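Protein induced by osmotic stress (Scheffersomyces stipitis CBS 6054, PDB 5YWL) probably acts as an NADP(H)-dependent reductase of the dihydroflavonol-4-reductase subfamily, with cinnamyl-alcohol dehydrogenase activity. Local coordinates at residues A[196-201]-A[235-240]; A[229-234]-A[264-269]. The protein carries 1 engineered substitution. All coordinates share one frame; numbering follows the deposited sequence.

Contact 1: residues A[196-201]-A[235-240]; sequences FGPQAK and FIDVRD
Phe196 sets the CD1 edge of its ring against the CB of Phe235, with CD1 and CB 3.4 Å apart. The two rings lie obliquely, their planes 65° apart. They stand on strands 194-196 and 234-237, the small two-stranded parallel sheet of the extended short-chain dehydrogenase fold. Phe196 N donates to Ile236 O at 3.2 Å. Phe196 O receives Val238 N at 2.8 Å, nearly in line with its C=O bond. The second bond ties the strand end to the first turn of helix 238-250.

Gly197 follows, close to Val238 CG1 and Asp237 OD2. A CB on Gly197 would run into Val238 CG1 and, at phi 130°, would also be jammed against the carbonyl O of Phe196. Val238 is also close to Tyr13 and Ile195, both NADP(+)-binding residues, and Gly197 O is hydrogen-bonded to the hydroxyl of Tyr13.

Asp237 is the N-cap of the helix. Its OD1 accepts from Arg239 N and, from the opposite face of the carboxylate, from Arg239 NE. Arg239 NH2 donates to Asp237 OD2 at 2.9 Å. The chain of Arg239 bends at chi3 (-67°), which turns the guanidinium side-on to the acid. Asp324 on helix 318-330 gives NH1 a second salt bridge. Two acids thus hold the guanidinium, and Pro198 CD lies over one face, toward its rim, 3.6 Å from Arg239 NH2.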
loop_
_atom_site.group_PDB
_atom_site.type_symbol
_atom_site.label_atom_id
_atom_site.label_comp_id
_atom_site.label_asym_id
_atom_site.label_seq_id
_atom_site.Cartn_x
_atom_site.Cartn_y
_atom_site.Cartn_z
ATOM N N PHE A 196 -3.870 1.110 -8.107
ATOM C CA PHE A 196 -5.134 0.963 -8.810
ATOM C C PHE A 196 -5.594 -0.488 -8.734
ATOM O O PHE A 196 -4.837 -1.374 -8.525
ATOM C CB PHE A 196 -4.998 1.277 -10.282
ATOM C CG PHE A 196 -4.762 2.708 -10.629
ATOM C CD1 PHE A 196 -3.516 3.149 -10.922
ATOM C CD2 PHE A 196 -5.789 3.536 -10.862
ATOM C CE1 PHE A 196 -3.257 4.424 -11.297
ATOM C CE2 PHE A 196 -5.563 4.820 -11.273
ATOM C CZ PHE A 196 -4.266 5.270 -11.457
ATOM N N GLY A 197 -6.870 -0.697 -8.956
ATOM C CA GLY A 197 -7.442 -1.996 -8.966
ATOM C C GLY A 197 -8.664 -2.217 -8.134
ATOM O O GLY A 197 -8.972 -1.456 -7.300
ATOM N N PRO A 198 -9.386 -3.305 -8.391
ATOM C CA PRO A 198 -10.648 -3.579 -7.700
ATOM C C PRO A 198 -10.416 -3.849 -6.246
ATOM O O PRO A 198 -9.367 -4.201 -5.855
ATOM C CB PRO A 198 -11.113 -4.858 -8.332
ATOM C CG PRO A 198 -9.870 -5.527 -8.700
ATOM C CD PRO A 198 -8.980 -4.458 -9.176
ATOM N N GLN A 199 -11.427 -3.630 -5.467
ATOM C CA GLN A 199 -11.427 -4.023 -4.092
ATOM C C GLN A 199 -11.645 -5.544 -3.901
ATOM O O GLN A 199 -12.213 -6.184 -4.715
ATOM C CB GLN A 199 -12.391 -3.185 -3.284
ATOM C CG GLN A 199 -12.249 -1.667 -3.374
ATOM C CD GLN A 199 -12.073 -1.059 -2.015
ATOM O OE1 GLN A 199 -10.975 -0.930 -1.483
ATOM N NE2 GLN A 199 -13.158 -0.727 -1.426
ATOM N N ALA A 200 -11.161 -6.076 -2.805
ATOM C CA ALA A 200 -11.195 -7.492 -2.574
ATOM C C ALA A 200 -12.628 -8.079 -2.554
ATOM O O ALA A 200 -12.832 -9.100 -3.074
ATOM C CB ALA A 200 -10.422 -7.877 -1.322
ATOM N N LYS A 201 -13.554 -7.348 -1.970
ATOM C CA LYS A 201 -14.978 -7.660 -1.915
ATOM C C LYS A 201 -15.903 -6.549 -2.421
ATOM O O LYS A 201 -15.797 -5.431 -2.106
ATOM C CB LYS A 201 -15.429 -7.952 -0.509
ATOM C CG LYS A 201 -14.584 -8.876 0.267
ATOM C CD LYS A 201 -14.682 -10.248 -0.262
ATOM C CE LYS A 201 -14.614 -11.233 0.860
ATOM N NZ LYS A 201 -15.187 -12.491 0.371
ATOM N N PHE A 235 1.979 3.500 -12.014
ATOM C CA PHE A 235 0.956 2.726 -11.372
ATOM C C PHE A 235 1.474 1.325 -11.049
ATOM O O PHE A 235 2.364 0.876 -11.667
ATOM C CB PHE A 235 -0.370 2.703 -12.203
ATOM C CG PHE A 235 -0.697 1.359 -12.846
ATOM C CD1 PHE A 235 -0.109 0.986 -14.000
ATOM C CD2 PHE A 235 -1.453 0.458 -12.189
ATOM C CE1 PHE A 235 -0.342 -0.259 -14.546
ATOM C CE2 PHE A 235 -1.694 -0.780 -12.695
ATOM C CZ PHE A 235 -1.139 -1.138 -13.896
ATOM N N ILE A 236 0.761 0.676 -10.160
ATOM C CA ILE A 236 0.778 -0.725 -9.885
ATOM C C ILE A 236 -0.581 -1.246 -9.448
ATOM O O ILE A 236 -1.253 -0.599 -8.768
ATOM C CB ILE A 236 1.840 -1.043 -8.779
ATOM C CG1 ILE A 236 2.078 -2.539 -8.628
ATOM C CG2 ILE A 236 1.448 -0.467 -7.469
ATOM C CD1 ILE A 236 2.670 -3.254 -9.794
ATOM N N ASP A 237 -0.934 -2.436 -9.836
ATOM C CA ASP A 237 -2.197 -3.066 -9.440
ATOM C C ASP A 237 -2.171 -3.574 -8.009
ATOM O O ASP A 237 -1.242 -4.189 -7.602
ATOM C CB ASP A 237 -2.620 -4.181 -10.398
ATOM C CG ASP A 237 -4.048 -4.677 -10.151
ATOM O OD1 ASP A 237 -4.253 -5.470 -9.284
ATOM O OD2 ASP A 237 -4.890 -4.256 -10.857
ATOM N N VAL A 238 -3.252 -3.371 -7.304
ATOM C CA VAL A 238 -3.341 -3.782 -5.922
ATOM C C VAL A 238 -3.095 -5.293 -5.742
ATOM O O VAL A 238 -2.601 -5.689 -4.785
ATOM C CB VAL A 238 -4.635 -3.367 -5.236
ATOM C CG1 VAL A 238 -5.838 -4.020 -5.866
ATOM C CG2 VAL A 238 -4.587 -3.710 -3.779
ATOM N N ARG A 239 -3.495 -6.070 -6.708
ATOM C CA ARG A 239 -3.278 -7.493 -6.682
ATOM C C ARG A 239 -1.773 -7.876 -6.744
ATOM O O ARG A 239 -1.359 -8.749 -6.104
ATOM C CB ARG A 239 -4.171 -8.218 -7.719
ATOM C CG ARG A 239 -5.697 -8.084 -7.453
ATOM C CD ARG A 239 -6.570 -8.272 -8.674
ATOM N NE ARG A 239 -6.433 -7.248 -9.636
ATOM C CZ ARG A 239 -7.145 -7.141 -10.737
ATOM N NH1 ARG A 239 -8.081 -8.009 -11.014
ATOM N NH2 ARG A 239 -6.943 -6.149 -11.553
ATOM N N ASP A 240 -1.036 -7.169 -7.574
ATOM C CA ASP A 240 0.405 -7.294 -7.674
ATOM C C ASP A 240 1.119 -6.886 -6.385
ATOM O O ASP A 240 2.002 -7.528 -5.982
ATOM C CB ASP A 240 0.937 -6.555 -8.894
ATOM C CG ASP A 240 0.410 -7.157 -10.228
ATOM O OD1 ASP A 240 0.264 -8.348 -10.258
ATOM O OD2 ASP A 240 0.126 -6.423 -11.136
#

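Contact 2: residues A[229-234]-A[264-269]; sequences PATTGT and TRFNGQ
Phe266 lays its ring beside the backbone of Gly233 and Thr234. Gly233 N stands over one face of the ring, toward its rim. The carbonyl carbon of Thr234 lies at the ring edge, 3.6 Å from Phe266 CE1. CG of Phe266 sits between its own backbone N and carbonyl carbon (chi1 72°), and this turns the ring in under Gly233. The ring also packs edge-to-face with that of Phe196. This is the tight, buried part of the contact. Gly233 and Phe266 form an antiparallel hydrogen-bonded pair. Phe266 N donates to Gly233 O at 3.0 Å, and Gly233 N returns a bond to Phe266 O at 3.2 Å. Phe266 O also accepts from Thr232 OG1 at 2.9 Å, so two donors grip one carbonyl. Replacing Phe266 with an alanine would probably leave a gap beside Gly233 and take from Phe196 its edge-to-face ring partner. Thr234 is buried too, and its CG2 lies over one face of the Arg265 guanidinium, offset toward its rim.

The other side is looser and wetter. Thr232 is exposed, with OG1 anti to the backbone N (chi1 179°). There OG1 donates to Phe266 O and accepts from a water, which in turn accepts from Arg265 NH2. That nitrogen has a further partner in Leu135 O. A second water bridges Pro229 O and, weakly, Gly268 N. Separately, the backbones close up here: Gly268 CA comes within 3.2 Å of Pro229 O in a CA-H...O contact, and a CB there would clash with that oxygen.

Asn267 accepts weakly from Gln269 N through OD1. The arrangement is a short antiparallel strand pairing that runs into an N-capped helix, 268-278.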
loop_
_atom_site.group_PDB
_atom_site.type_symbol
_atom_site.label_atom_id
_atom_site.label_comp_id
_atom_site.label_asym_id
_atom_site.label_seq_id
_atom_site.Cartn_x
_atom_site.Cartn_y
_atom_site.Cartn_z
ATOM N N PRO A 229 -7.617 15.369 -16.206
ATOM C CA PRO A 229 -6.895 15.399 -14.957
ATOM C C PRO A 229 -5.455 15.437 -15.170
ATOM O O PRO A 229 -4.887 14.845 -16.043
ATOM C CB PRO A 229 -7.257 14.092 -14.314
ATOM C CG PRO A 229 -8.508 13.724 -14.906
ATOM C CD PRO A 229 -8.518 14.241 -16.275
ATOM N N ALA A 230 -4.882 16.212 -14.303
ATOM C CA ALA A 230 -3.474 16.452 -14.171
ATOM C C ALA A 230 -2.622 15.287 -13.704
ATOM O O ALA A 230 -1.471 15.247 -13.991
ATOM C CB ALA A 230 -3.240 17.640 -13.242
ATOM N N THR A 231 -3.182 14.417 -12.912
ATOM C CA THR A 231 -2.373 13.478 -12.198
ATOM C C THR A 231 -1.571 12.560 -13.110
ATOM O O THR A 231 -2.066 12.131 -14.111
ATOM C CB THR A 231 -3.212 12.752 -11.166
ATOM O OG1 THR A 231 -4.081 11.826 -11.786
ATOM C CG2 THR A 231 -4.077 13.782 -10.368
ATOM N N THR A 232 -0.297 12.395 -12.780
ATOM C CA THR A 232 0.659 11.584 -13.540
ATOM C C THR A 232 1.756 10.948 -12.675
ATOM O O THR A 232 2.208 11.540 -11.726
ATOM C CB THR A 232 1.283 12.373 -14.683
ATOM O OG1 THR A 232 2.216 11.573 -15.383
ATOM C CG2 THR A 232 1.972 13.560 -14.164
ATOM N N GLY A 233 2.154 9.739 -13.021
ATOM C CA GLY A 233 3.131 8.965 -12.295
ATOM C C GLY A 233 3.152 7.529 -12.774
ATOM O O GLY A 233 2.647 7.268 -13.830
ATOM N N THR A 234 3.710 6.631 -11.980
ATOM C CA THR A 234 3.635 5.209 -12.222
ATOM C C THR A 234 2.529 4.526 -11.444
ATOM O O THR A 234 2.217 4.896 -10.386
ATOM C CB THR A 234 4.957 4.442 -11.972
ATOM O OG1 THR A 234 5.392 4.586 -10.645
ATOM C CG2 THR A 234 5.986 4.872 -12.835
ATOM N N THR A 264 3.785 0.680 -15.188
ATOM C CA THR A 264 3.848 1.658 -16.269
ATOM C C THR A 264 3.418 3.113 -15.910
ATOM O O THR A 264 2.708 3.332 -14.991
ATOM C CB THR A 264 3.041 1.190 -17.481
ATOM O OG1 THR A 264 1.742 0.901 -17.080
ATOM C CG2 THR A 264 3.630 -0.000 -18.102
ATOM N N ARG A 265 3.864 4.060 -16.687
ATOM C CA ARG A 265 3.508 5.442 -16.537
ATOM C C ARG A 265 2.106 5.752 -17.082
ATOM O O ARG A 265 1.670 5.158 -18.015
ATOM C CB ARG A 265 4.525 6.361 -17.181
ATOM C CG ARG A 265 5.839 6.413 -16.492
ATOM C CD ARG A 265 6.253 7.807 -16.210
ATOM N NE ARG A 265 7.512 7.759 -15.568
ATOM C CZ ARG A 265 7.818 8.412 -14.486
ATOM N NH1 ARG A 265 8.972 8.292 -13.988
ATOM N NH2 ARG A 265 6.991 9.201 -13.951
ATOM N N PHE A 266 1.445 6.686 -16.467
ATOM C CA PHE A 266 0.154 7.133 -16.877
ATOM C C PHE A 266 -0.018 8.614 -16.583
ATOM O O PHE A 266 0.630 9.154 -15.760
ATOM C CB PHE A 266 -0.944 6.364 -16.156
ATOM C CG PHE A 266 -1.062 6.727 -14.712
ATOM C CD1 PHE A 266 -0.251 6.140 -13.782
ATOM C CD2 PHE A 266 -1.942 7.692 -14.318
ATOM C CE1 PHE A 266 -0.319 6.469 -12.456
ATOM C CE2 PHE A 266 -2.026 8.052 -12.988
ATOM C CZ PHE A 266 -1.226 7.445 -12.055
ATOM N N ASN A 267 -0.964 9.209 -17.265
ATOM C CA ASN A 267 -1.520 10.476 -16.913
ATOM C C ASN A 267 -3.049 10.480 -17.064
ATOM O O ASN A 267 -3.628 9.467 -17.342
ATOM C CB ASN A 267 -0.813 11.625 -17.604
ATOM C CG ASN A 267 -1.160 11.759 -19.074
ATOM O OD1 ASN A 267 -2.164 11.305 -19.533
ATOM N ND2 ASN A 267 -0.346 12.445 -19.761
ATOM N N GLY A 268 -3.668 11.640 -16.864
ATOM C CA GLY A 268 -5.090 11.769 -16.920
ATOM C C GLY A 268 -5.657 11.362 -18.267
ATOM O O GLY A 268 -6.657 10.765 -18.332
ATOM N N GLN A 269 -4.965 11.685 -19.316
ATOM C CA GLN A 269 -5.340 11.271 -20.632
ATOM C C GLN A 269 -5.336 9.732 -20.805
ATOM O O GLN A 269 -6.252 9.201 -21.306
ATOM C CB GLN A 269 -4.496 11.936 -21.678
ATOM C CG GLN A 269 -5.044 11.755 -23.052
ATOM C CD GLN A 269 -6.221 12.629 -23.360
ATOM O OE1 GLN A 269 -6.131 13.784 -23.346
ATOM N NE2 GLN A 269 -7.293 12.043 -23.612
HETATM O O HOH W 1 -2.856 14.409 -17.944
HETATM O O HOH W 2 4.692 10.375 -15.093
#

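How the contacts relate
Contacts 1 and 2 are neighbours, with centres about 17 Å apart, and their segments alternate along the chain. The chain passes directly from Thr234 of contact 2 to Phe235 of contact 1. Phe235 N and Thr264 O, 3.1 Å apart, probably form a hydrogen bond. Three aromatic residues meet at the junction: Phe266 CZ lies 3.7 Å from Phe196 CE1, and Phe266 CE1 lies 3.8 Å from Phe235 CB. Contact 1 is the nearer to the cofactor site, since the Val238 side chain is about 3 Å from that of Tyr13. In contact 2, the Phe266 side chain is about 9 Å from that of Ile195 and about 12 Å from that of Tyr13.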